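Local coordinates for Poly(A) RNA polymerase GLD2 (PDB 6LBK), which probably adds AMP units to the 3' ends of selected cytoplasmic mRNAs, building poly(A) tails, and single nucleotides to the 3' ends of certain microRNAs, at residues E242-S247 / Y275-E280; L190-Y195 / P246-I251; H235-L240 / G284-G289; P202-I207 / S228-V233. The protein carries 1 engineered substitution. All blocks are in the same frame, centred on the assembly; numbering follows the deposited sequence.

Interaction 1 of 4, residues E242-S247 / Y275-E280; sequences EPILPS and YLSKNE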
# COMPACT_ATOMS: atom_id res chain seq x y z
N GLU A 242 -21.07 -5.00 -11.41
CA GLU A 242 -21.58 -3.69 -11.01
C GLU A 242 -20.51 -3.07 -10.12
O GLU A 242 -20.50 -3.32 -8.91
CB GLU A 242 -22.92 -3.81 -10.28
CG GLU A 242 -24.03 -4.42 -11.15
CD GLU A 242 -25.44 -4.07 -10.67
OE1 GLU A 242 -25.59 -3.77 -9.47
OE2 GLU A 242 -26.38 -4.06 -11.50
N PRO A 243 -19.62 -2.24 -10.66
CA PRO A 243 -18.34 -2.00 -9.99
C PRO A 243 -18.49 -1.17 -8.73
O PRO A 243 -19.36 -0.31 -8.61
CB PRO A 243 -17.53 -1.25 -11.06
CG PRO A 243 -18.57 -0.57 -11.89
CD PRO A 243 -19.80 -1.41 -11.87
N ILE A 244 -17.60 -1.45 -7.77
CA ILE A 244 -17.53 -0.72 -6.51
C ILE A 244 -16.60 0.50 -6.55
O ILE A 244 -16.80 1.45 -5.77
CB ILE A 244 -17.09 -1.70 -5.39
CG1 ILE A 244 -18.21 -2.62 -4.97
CG2 ILE A 244 -16.48 -0.99 -4.18
CD1 ILE A 244 -17.78 -3.62 -3.94
N LEU A 245 -15.65 0.55 -7.49
CA LEU A 245 -14.77 1.71 -7.61
C LEU A 245 -14.62 2.05 -9.09
O LEU A 245 -14.49 1.15 -9.94
CB LEU A 245 -13.38 1.48 -6.97
CG LEU A 245 -13.31 1.47 -5.43
CD1 LEU A 245 -11.88 1.28 -4.91
CD2 LEU A 245 -13.98 2.71 -4.78
N PRO A 246 -14.64 3.34 -9.43
CA PRO A 246 -14.39 3.75 -10.81
C PRO A 246 -12.91 3.90 -11.02
O PRO A 246 -12.12 3.35 -10.25
CB PRO A 246 -15.11 5.09 -10.90
CG PRO A 246 -14.90 5.67 -9.55
CD PRO A 246 -14.92 4.51 -8.57
N SER A 247 -12.51 4.62 -12.07
CA SER A 247 -11.13 5.07 -12.21
C SER A 247 -11.05 6.53 -11.81
O SER A 247 -11.69 7.38 -12.44
CB SER A 247 -10.61 4.88 -13.63
OG SER A 247 -9.32 5.47 -13.75
N TYR A 275 -18.28 7.74 -4.06
CA TYR A 275 -18.78 6.87 -5.11
C TYR A 275 -19.94 6.04 -4.57
O TYR A 275 -19.79 5.34 -3.57
CB TYR A 275 -17.68 5.96 -5.65
CG TYR A 275 -18.02 5.29 -6.97
CD1 TYR A 275 -18.11 6.03 -8.14
CD2 TYR A 275 -18.24 3.91 -7.04
CE1 TYR A 275 -18.42 5.43 -9.35
CE2 TYR A 275 -18.56 3.29 -8.25
CZ TYR A 275 -18.65 4.06 -9.41
OH TYR A 275 -18.96 3.47 -10.62
N LEU A 276 -21.08 6.13 -5.23
CA LEU A 276 -22.23 5.28 -4.96
C LEU A 276 -22.29 4.23 -6.06
O LEU A 276 -22.44 4.58 -7.24
CB LEU A 276 -23.51 6.10 -4.88
CG LEU A 276 -23.46 7.22 -3.83
CD1 LEU A 276 -24.73 8.09 -3.86
CD2 LEU A 276 -23.22 6.64 -2.44
N SER A 277 -22.18 2.97 -5.70
CA SER A 277 -22.16 1.87 -6.65
C SER A 277 -23.40 1.00 -6.47
O SER A 277 -24.05 1.03 -5.43
CB SER A 277 -20.90 1.02 -6.47
OG SER A 277 -20.93 0.30 -5.25
N LYS A 278 -23.77 0.28 -7.54
CA LYS A 278 -24.95 -0.57 -7.47
C LYS A 278 -24.70 -1.88 -6.72
O LYS A 278 -25.67 -2.52 -6.28
CB LYS A 278 -25.47 -0.88 -8.88
CG LYS A 278 -25.82 0.33 -9.74
CD LYS A 278 -26.38 -0.11 -11.10
CE LYS A 278 -26.60 1.09 -12.03
NZ LYS A 278 -27.20 0.70 -13.34
N ASN A 279 -23.44 -2.30 -6.57
CA ASN A 279 -23.13 -3.60 -5.98
C ASN A 279 -23.49 -3.65 -4.50
O ASN A 279 -22.98 -2.84 -3.71
CB ASN A 279 -21.65 -3.93 -6.14
CG ASN A 279 -21.28 -5.24 -5.49
OD1 ASN A 279 -21.05 -5.28 -4.29
ND2 ASN A 279 -21.21 -6.31 -6.27
N GLU A 280 -24.31 -4.63 -4.10
CA GLU A 280 -24.66 -4.82 -2.69
C GLU A 280 -23.88 -5.95 -2.01
O GLU A 280 -24.26 -6.35 -0.90
CB GLU A 280 -26.16 -5.10 -2.55
CG GLU A 280 -27.11 -4.04 -3.12
CD GLU A 280 -28.56 -4.33 -2.78
OE1 GLU A 280 -28.92 -5.52 -2.62
OE2 GLU A 280 -29.35 -3.37 -2.67

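Interaction 2 of 4, residues L190-Y195 / P246-I251; sequences LRTYAY and PSLQKI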
# COMPACT_ATOMS: atom_id res chain seq x y z
N LEU A 190 -4.37 6.81 -3.69
CA LEU A 190 -4.86 5.69 -2.88
C LEU A 190 -5.74 6.18 -1.75
O LEU A 190 -6.81 5.59 -1.49
CB LEU A 190 -3.66 4.92 -2.31
CG LEU A 190 -3.25 3.64 -3.03
CD1 LEU A 190 -2.94 3.85 -4.51
CD2 LEU A 190 -2.10 2.97 -2.27
N ARG A 191 -5.35 7.28 -1.12
CA ARG A 191 -6.17 7.84 -0.05
C ARG A 191 -7.56 8.21 -0.56
O ARG A 191 -8.55 7.97 0.13
CB ARG A 191 -5.47 9.07 0.56
CG ARG A 191 -6.32 9.81 1.58
CD ARG A 191 -5.54 10.75 2.44
NE ARG A 191 -6.41 11.40 3.43
CZ ARG A 191 -6.58 10.99 4.69
NH1 ARG A 191 -7.42 11.66 5.48
NH2 ARG A 191 -5.93 9.93 5.15
N THR A 192 -7.64 8.73 -1.79
CA THR A 192 -8.94 9.12 -2.33
C THR A 192 -9.81 7.90 -2.61
O THR A 192 -11.03 7.94 -2.42
CB THR A 192 -8.75 9.96 -3.61
OG1 THR A 192 -7.89 11.06 -3.32
CG2 THR A 192 -10.08 10.50 -4.10
N TYR A 193 -9.18 6.79 -3.01
CA TYR A 193 -9.89 5.53 -3.09
C TYR A 193 -10.27 5.03 -1.70
O TYR A 193 -11.37 4.49 -1.51
CB TYR A 193 -9.01 4.50 -3.77
CG TYR A 193 -8.90 4.58 -5.26
CD1 TYR A 193 -10.00 4.33 -6.07
CD2 TYR A 193 -7.68 4.84 -5.87
CE1 TYR A 193 -9.88 4.36 -7.43
CE2 TYR A 193 -7.56 4.87 -7.23
CZ TYR A 193 -8.66 4.63 -8.00
OH TYR A 193 -8.53 4.67 -9.36
N ALA A 194 -9.36 5.19 -0.73
CA ALA A 194 -9.57 4.62 0.60
C ALA A 194 -10.84 5.16 1.25
O ALA A 194 -11.45 4.49 2.09
CB ALA A 194 -8.35 4.88 1.49
N TYR A 195 -11.23 6.38 0.91
CA TYR A 195 -12.42 6.97 1.51
C TYR A 195 -13.54 7.17 0.48
O TYR A 195 -14.56 7.80 0.79
CB TYR A 195 -12.05 8.27 2.22
CG TYR A 195 -11.13 8.03 3.41
CD1 TYR A 195 -11.66 7.74 4.67
CD2 TYR A 195 -9.75 8.05 3.26
CE1 TYR A 195 -10.81 7.50 5.76
CE2 TYR A 195 -8.90 7.82 4.33
CZ TYR A 195 -9.43 7.54 5.58
OH TYR A 195 -8.57 7.31 6.64
N PRO A 246 -14.64 3.34 -9.43
CA PRO A 246 -14.39 3.75 -10.81
C PRO A 246 -12.91 3.90 -11.02
O PRO A 246 -12.12 3.35 -10.25
CB PRO A 246 -15.11 5.09 -10.90
CG PRO A 246 -14.90 5.67 -9.55
CD PRO A 246 -14.92 4.51 -8.57
N SER A 247 -12.51 4.62 -12.07
CA SER A 247 -11.13 5.07 -12.21
C SER A 247 -11.05 6.53 -11.81
O SER A 247 -11.69 7.38 -12.44
CB SER A 247 -10.61 4.88 -13.63
OG SER A 247 -9.32 5.47 -13.75
N LEU A 248 -10.29 6.83 -10.75
CA LEU A 248 -10.16 8.22 -10.32
C LEU A 248 -9.39 9.06 -11.34
O LEU A 248 -9.72 10.22 -11.58
CB LEU A 248 -9.49 8.31 -8.95
CG LEU A 248 -10.26 7.89 -7.69
CD1 LEU A 248 -9.32 7.86 -6.50
CD2 LEU A 248 -11.44 8.82 -7.43
N GLN A 249 -8.36 8.48 -11.96
CA GLN A 249 -7.49 9.24 -12.87
C GLN A 249 -8.16 9.51 -14.21
O GLN A 249 -7.82 10.49 -14.89
CB GLN A 249 -6.18 8.49 -13.07
CG GLN A 249 -5.28 8.54 -11.87
CD GLN A 249 -4.10 7.62 -12.01
OE1 GLN A 249 -4.22 6.41 -11.84
NE2 GLN A 249 -2.95 8.19 -12.33
N LYS A 250 -9.07 8.64 -14.64
CA LYS A 250 -9.84 8.91 -15.85
C LYS A 250 -10.94 9.95 -15.61
O LYS A 250 -11.16 10.81 -16.46
CB LYS A 250 -10.43 7.61 -16.39
CG LYS A 250 -9.40 6.67 -16.98
CD LYS A 250 -10.07 5.40 -17.47
CE LYS A 250 -9.17 4.62 -18.42
NZ LYS A 250 -9.84 3.35 -18.85
N ILE A 251 -11.63 9.89 -14.46
CA ILE A 251 -12.77 10.77 -14.23
C ILE A 251 -12.32 12.15 -13.76
O ILE A 251 -12.94 13.16 -14.10
CB ILE A 251 -13.77 10.13 -13.25
CG1 ILE A 251 -14.33 8.82 -13.81
CG2 ILE A 251 -14.91 11.09 -12.92
CD1 ILE A 251 -15.18 8.03 -12.83

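Interaction 3 of 4, residues H235-L240 / G284-G289; sequences HYLQTL and GDLLLG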
# COMPACT_ATOMS: atom_id res chain seq x y z
N HIS A 235 -8.19 -3.10 -8.04
CA HIS A 235 -8.56 -3.66 -9.33
C HIS A 235 -9.77 -4.60 -9.22
O HIS A 235 -10.70 -4.53 -10.04
CB HIS A 235 -7.36 -4.39 -9.92
CG HIS A 235 -7.68 -5.20 -11.12
ND1 HIS A 235 -7.85 -4.65 -12.37
CD2 HIS A 235 -7.93 -6.52 -11.26
CE1 HIS A 235 -8.17 -5.59 -13.24
NE2 HIS A 235 -8.23 -6.74 -12.59
N TYR A 236 -9.77 -5.49 -8.22
CA TYR A 236 -10.92 -6.39 -8.03
C TYR A 236 -12.20 -5.58 -7.85
O TYR A 236 -13.24 -5.91 -8.45
CB TYR A 236 -10.71 -7.35 -6.83
CG TYR A 236 -11.99 -8.17 -6.51
CD1 TYR A 236 -12.52 -9.10 -7.42
CD2 TYR A 236 -12.67 -8.00 -5.30
CE1 TYR A 236 -13.72 -9.84 -7.13
CE2 TYR A 236 -13.85 -8.73 -5.01
CZ TYR A 236 -14.37 -9.63 -5.93
OH TYR A 236 -15.50 -10.30 -5.61
N LEU A 237 -12.14 -4.53 -7.03
CA LEU A 237 -13.30 -3.67 -6.85
C LEU A 237 -13.64 -2.90 -8.11
O LEU A 237 -14.81 -2.52 -8.29
CB LEU A 237 -13.04 -2.70 -5.69
CG LEU A 237 -12.83 -3.25 -4.27
CD1 LEU A 237 -12.50 -2.09 -3.28
CD2 LEU A 237 -14.05 -4.06 -3.80
N GLN A 238 -12.68 -2.68 -9.01
CA GLN A 238 -12.92 -1.86 -10.20
C GLN A 238 -13.57 -2.62 -11.33
O GLN A 238 -14.23 -2.01 -12.17
CB GLN A 238 -11.60 -1.26 -10.68
CG GLN A 238 -11.21 0.04 -10.01
CD GLN A 238 -9.85 0.52 -10.46
OE1 GLN A 238 -8.97 -0.29 -10.78
NE2 GLN A 238 -9.66 1.84 -10.52
N THR A 239 -13.42 -3.94 -11.36
CA THR A 239 -13.85 -4.75 -12.48
C THR A 239 -15.05 -5.65 -12.17
O THR A 239 -15.45 -6.45 -13.03
CB THR A 239 -12.65 -5.57 -12.96
OG1 THR A 239 -11.98 -6.09 -11.80
CG2 THR A 239 -11.69 -4.69 -13.74
N LEU A 240 -15.68 -5.49 -11.00
CA LEU A 240 -16.88 -6.24 -10.69
C LEU A 240 -17.97 -5.91 -11.71
O LEU A 240 -17.96 -4.83 -12.30
CB LEU A 240 -17.38 -5.96 -9.27
CG LEU A 240 -16.56 -6.61 -8.14
CD1 LEU A 240 -16.99 -6.16 -6.72
CD2 LEU A 240 -16.58 -8.13 -8.26
N GLY A 284 -17.98 -10.00 3.59
CA GLY A 284 -17.60 -11.41 3.50
C GLY A 284 -17.78 -11.97 2.10
O GLY A 284 -16.92 -12.72 1.61
N ASP A 285 -18.86 -11.56 1.41
CA ASP A 285 -19.03 -11.87 -0.01
C ASP A 285 -17.85 -11.35 -0.83
O ASP A 285 -17.31 -12.06 -1.69
CB ASP A 285 -20.35 -11.29 -0.54
CG ASP A 285 -21.60 -12.07 -0.06
OD1 ASP A 285 -21.48 -13.27 0.30
OD2 ASP A 285 -22.71 -11.48 -0.06
N LEU A 286 -17.41 -10.12 -0.55
CA LEU A 286 -16.32 -9.52 -1.32
C LEU A 286 -14.97 -10.15 -1.00
O LEU A 286 -14.15 -10.33 -1.90
CB LEU A 286 -16.28 -8.02 -1.09
CG LEU A 286 -17.45 -7.30 -1.75
CD1 LEU A 286 -17.62 -5.93 -1.10
CD2 LEU A 286 -17.21 -7.20 -3.25
N LEU A 287 -14.71 -10.49 0.25
CA LEU A 287 -13.44 -11.15 0.56
C LEU A 287 -13.38 -12.54 -0.09
O LEU A 287 -12.33 -12.93 -0.64
CB LEU A 287 -13.22 -11.24 2.07
CG LEU A 287 -12.01 -12.07 2.56
CD1 LEU A 287 -10.67 -11.53 2.12
CD2 LEU A 287 -12.05 -12.37 4.10
N LEU A 288 -14.49 -13.30 -0.04
CA LEU A 288 -14.53 -14.56 -0.78
C LEU A 288 -14.29 -14.33 -2.26
O LEU A 288 -13.45 -15.01 -2.87
CB LEU A 288 -15.87 -15.26 -0.54
CG LEU A 288 -15.85 -16.55 0.28
CD1 LEU A 288 -17.20 -17.24 0.24
CD2 LEU A 288 -14.79 -17.46 -0.22
N GLY A 289 -14.98 -13.35 -2.86
CA GLY A 289 -14.81 -13.10 -4.28
C GLY A 289 -13.40 -12.67 -4.64
O GLY A 289 -12.87 -13.03 -5.69

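Interaction 4 of 4, residues P202-I207 / S228-V233; sequences PLVLVI and SLVLMV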
# COMPACT_ATOMS: atom_id res chain seq x y z
N PRO A 202 -11.89 -1.65 5.14
CA PRO A 202 -11.94 -2.96 5.83
C PRO A 202 -11.44 -4.12 4.99
O PRO A 202 -10.72 -5.00 5.50
CB PRO A 202 -13.43 -3.12 6.17
CG PRO A 202 -13.95 -1.72 6.25
CD PRO A 202 -13.20 -0.97 5.18
N LEU A 203 -11.77 -4.13 3.71
CA LEU A 203 -11.34 -5.22 2.86
C LEU A 203 -9.84 -5.21 2.69
O LEU A 203 -9.17 -6.24 2.82
CB LEU A 203 -12.02 -5.12 1.50
CG LEU A 203 -11.76 -6.40 0.71
CD1 LEU A 203 -12.74 -7.52 1.24
CD2 LEU A 203 -11.82 -6.24 -0.82
N VAL A 204 -9.29 -4.03 2.39
CA VAL A 204 -7.85 -3.94 2.19
C VAL A 204 -7.11 -4.36 3.46
O VAL A 204 -6.09 -5.05 3.39
CB VAL A 204 -7.48 -2.52 1.73
CG1 VAL A 204 -6.02 -2.21 2.05
CG2 VAL A 204 -7.78 -2.34 0.22
N LEU A 205 -7.63 -3.98 4.63
CA LEU A 205 -6.91 -4.28 5.86
C LEU A 205 -6.91 -5.78 6.15
O LEU A 205 -5.87 -6.36 6.48
CB LEU A 205 -7.51 -3.48 7.03
CG LEU A 205 -6.95 -3.47 8.46
CD1 LEU A 205 -6.86 -4.83 9.17
CD2 LEU A 205 -5.61 -2.77 8.45
N VAL A 206 -8.09 -6.42 6.07
CA VAL A 206 -8.12 -7.86 6.33
C VAL A 206 -7.26 -8.60 5.33
O VAL A 206 -6.59 -9.58 5.66
CB VAL A 206 -9.57 -8.39 6.32
CG1 VAL A 206 -10.18 -8.32 4.89
CG2 VAL A 206 -9.59 -9.81 6.84
N ILE A 207 -7.20 -8.10 4.09
CA ILE A 207 -6.41 -8.73 3.05
C ILE A 207 -4.91 -8.54 3.30
O ILE A 207 -4.11 -9.47 3.10
CB ILE A 207 -6.88 -8.18 1.70
CG1 ILE A 207 -8.27 -8.79 1.39
CG2 ILE A 207 -5.87 -8.46 0.65
CD1 ILE A 207 -8.90 -8.31 0.08
N SER A 228 1.37 -3.62 -4.22
CA SER A 228 0.81 -4.54 -5.21
C SER A 228 -0.54 -5.05 -4.77
O SER A 228 -1.51 -5.03 -5.54
CB SER A 228 1.75 -5.71 -5.44
OG SER A 228 2.92 -5.27 -6.10
N LEU A 229 -0.64 -5.48 -3.51
CA LEU A 229 -1.91 -5.98 -2.99
C LEU A 229 -2.99 -4.92 -3.05
O LEU A 229 -4.12 -5.20 -3.45
CB LEU A 229 -1.76 -6.47 -1.56
CG LEU A 229 -1.42 -7.91 -1.25
CD1 LEU A 229 -1.32 -7.96 0.23
CD2 LEU A 229 -2.54 -8.82 -1.74
N VAL A 230 -2.70 -3.73 -2.54
CA VAL A 230 -3.66 -2.63 -2.55
C VAL A 230 -4.15 -2.39 -3.95
O VAL A 230 -5.34 -2.16 -4.18
CB VAL A 230 -3.06 -1.34 -1.94
CG1 VAL A 230 -4.06 -0.21 -2.05
CG2 VAL A 230 -2.71 -1.56 -0.48
N LEU A 231 -3.25 -2.41 -4.92
CA LEU A 231 -3.65 -2.21 -6.30
C LEU A 231 -4.48 -3.38 -6.79
O LEU A 231 -5.36 -3.20 -7.63
CB LEU A 231 -2.42 -2.00 -7.20
CG LEU A 231 -1.56 -0.72 -7.04
CD1 LEU A 231 -0.40 -0.67 -8.06
CD2 LEU A 231 -2.36 0.56 -7.13
N MET A 232 -4.25 -4.58 -6.24
CA MET A 232 -5.01 -5.74 -6.68
C MET A 232 -6.42 -5.74 -6.10
O MET A 232 -7.39 -6.07 -6.80
CB MET A 232 -4.26 -7.00 -6.28
CG MET A 232 -3.08 -7.34 -7.16
SD MET A 232 -1.98 -8.55 -6.35
CE MET A 232 -3.02 -9.99 -6.17
N VAL A 233 -6.55 -5.40 -4.81
CA VAL A 233 -7.86 -5.17 -4.20
C VAL A 233 -8.62 -4.11 -4.98
O VAL A 233 -9.78 -4.31 -5.34
CB VAL A 233 -7.72 -4.78 -2.72
CG1 VAL A 233 -9.06 -4.55 -2.10
CG2 VAL A 233 -6.97 -5.81 -1.94

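Interaction 1 of 4, residues E242-S247 / Y275-E280
Pro246 sets its CB, CG and CD over one face of the Tyr275 ring. Two irregular loops on the outer side of the chain pack against each other here, one leading into helix 248-251 and the other into helix 283-297. Tyr275 CG is anti to the backbone N (chi1 -165°), and this brings the ring up to residues 243-246. From CB outward, the whole ring meets partners. CG lies near Pro246 CD, and Tyr275 CD1 is 3.5 Å from Pro246 CG. Tyr275 CD2, on the ring's other long side, comes within 3.1 Å of Ile244 O, which lies oblique to the ring. CE1 again faces Pro246 CG. CE2 has Pro243 O beside it at the ring edge. The hydroxyl end passes Pro246 CB. The proline over the face makes a CH-pi contact: Pro246 CD stands 3.4 Å from the centroid of the Tyr275 ring, only 7° off the normal.

Further along, Pro243 O sits 3.0 Å from Ser277 CB, and Glu242 O sits 3.1 Å from Asn279 CB. Asn279 OD1 takes its hydrogen bond from Ser281 N. Glu242 OE1 approaches Lys278 CB at 3.0 Å, and the two side chains cross at about a right angle. The lysine tip leads away, so Glu242 OE2 and Lys278 NZ remain 5.2 Å apart and make no salt bridge.

No hydrogen bond joins the two loops. Backbone bonds tie Ile244 and Leu245 back to Leu237 of helix 226-239, and Tyr275 to Leu196. Carbonyl oxygens against carbon and a proline on an aromatic face imply fit rather than strong polar pairing.

Interaction 2 of 4, residues L190-Y195 / P246-I251
The start of the short helix 248-251, with Ser247 as its N-cap, meets Tyr193 near the C-terminal end of helix 182-194. The contact is buried. Leu248 N donates a nearly straight hydrogen bond to Tyr193 OH, at 3.1 Å and 171°. This amide belongs to the first turn, where no preceding helical carbonyl is available to it, and the tyrosine hydroxyl fills that need.

The same leucine also covers the ring. Tyr193 and Leu248 come from opposite directions, and Leu248 CD1 settles over the ring centre, 3.3 Å from the centroid of Tyr193 and 4° off the normal, a CH-pi contact. Leu248 CG leans toward the hydroxyl end, 3.6 Å from Tyr193 CZ. Pro246 O lies at the ring edge, near its plane, 3.7 Å from Tyr193 CE1; it accepts a hydrogen bond from Gln238 NE2. One residue earlier in the helix, Thr192 CB is 3.6 Å from Leu248 CD1. Thr192 CG2 is anti to the backbone N, which points this methyl at both leucine branches. Its hydroxyl, OG1, bonds to Phe188 O. Phe256 packs against both Thr192 and Leu248.

Ser247 OG accepts a weak bond from Lys250 N at 3.3 Å, and it is also bonded to Arg308 O. The serine cap thus serves one early amide of the helix, and a tyrosine distant in sequence serves another. An N-cap serine accepting from the amide three residues on is typical of a helix N-terminus. Here that N-terminus is docked on helix 182-194 by the Leu248-Tyr193 hydrogen bond and by the leucine packed on the tyrosine face.

Interaction 3 of 4, residues H235-L240 / G284-G289
The Tyr236 ring meets the backbone of helix 283-297 obliquely, against Gly289 and Leu286 O. Tyr236 CZ is 3.4 Å from Gly289 C, and Tyr236 CE2 is 3.5 Å from Leu286 O. The hydroxyl reaches furthest, with Tyr236 OH 3.2 Å from Gly289 CA. Gly289 has no side chain, so the phenol end can lie directly on the helix. The His235 ring has Thr239 OG1 over one face, offset toward the rim. Thr239 OG1 donates to His235 O at 2.7 Å, while Gln238 N reaches the same oxygen from the opposite face of the carbonyl plane.

Leu286 supplies the apolar part. Leu286 CD2 is 3.6 Å from Leu240 CD1 and 4.1 Å from Tyr236 CE2. No hydrogen bond crosses between the segments. A leucine in place of Tyr236 would probably open a gap over Gly289, because the phenol end that fills it would be gone.

The segment axes make an angle of 107° and approach to 11.3 Å, a steep crossing in which a tyrosine packs on a glycine of the other helix. On other sides of helix 283-297, Leu287 packs on Leu203 and Ile207 of helix 200-213, and Leu288 on Trp358 of helix 344-363.

Interaction 4 of 4, residues P202-I207 / S228-V233
Val233 of helix 226-239 wedges between Leu203, Val204 and Ile207 of helix 200-213. The two helices form a buried, inclined pair, nearer antiparallel than parallel, with segment axes 10.1 Å apart at an angle of 138°.

Every side-chain contact across the pair is apolar. Val233 CG1, anti to the backbone N (chi1 180°), lies 3.5 Å from Leu203 CD2 and equally close to Val204 CG2. At the flanks the fit is looser: Val204 CG1 is 4.2 Å from Val230 CG2, and Ile207 CG2 is 4.1 Å from Leu229 CD2. An alanine at Val233 would probably leave a gap among Leu203, Val204 and Ile207, which would lose their shared methyl partners.

No hydrogen bond crosses between the segments. Ser228 OG, for one, bonds to Thr337 OG1, and Met232 O to Tyr294 OH.

Other parts of the fold pack on the pair. Phe290 of helix 283-297 touches Ile207, while Phe103 touches Val204 and Val230. The Val230 side chain is about 11 Å from that of Asp111, a probable catalytic magnesium ligand. The other branch of Val233 meets its partner tip to tip: Val233 CG2 is 3.7 Å from Ile207 CD1.

How the interactions relate
Interaction 4 lies nearest the centre of the chain and is purely apolar. Interactions 2 and 3 are also buried, but each brings a tyrosine to a helix backbone: one by a hydrogen bond, the other by contact alone. Interaction 1 lies furthest out, between loops, and includes exposed charged residues. Interactions 3 and 4 both use helix 226-239 and are also joined through helix 283-297. Interactions 1 and 2 share Pro246 and Ser247, and both are tied by hydrogen bonds to helix 226-239, the helix of interaction 3. Leu190 on Val230 links interaction 2 to interaction 4.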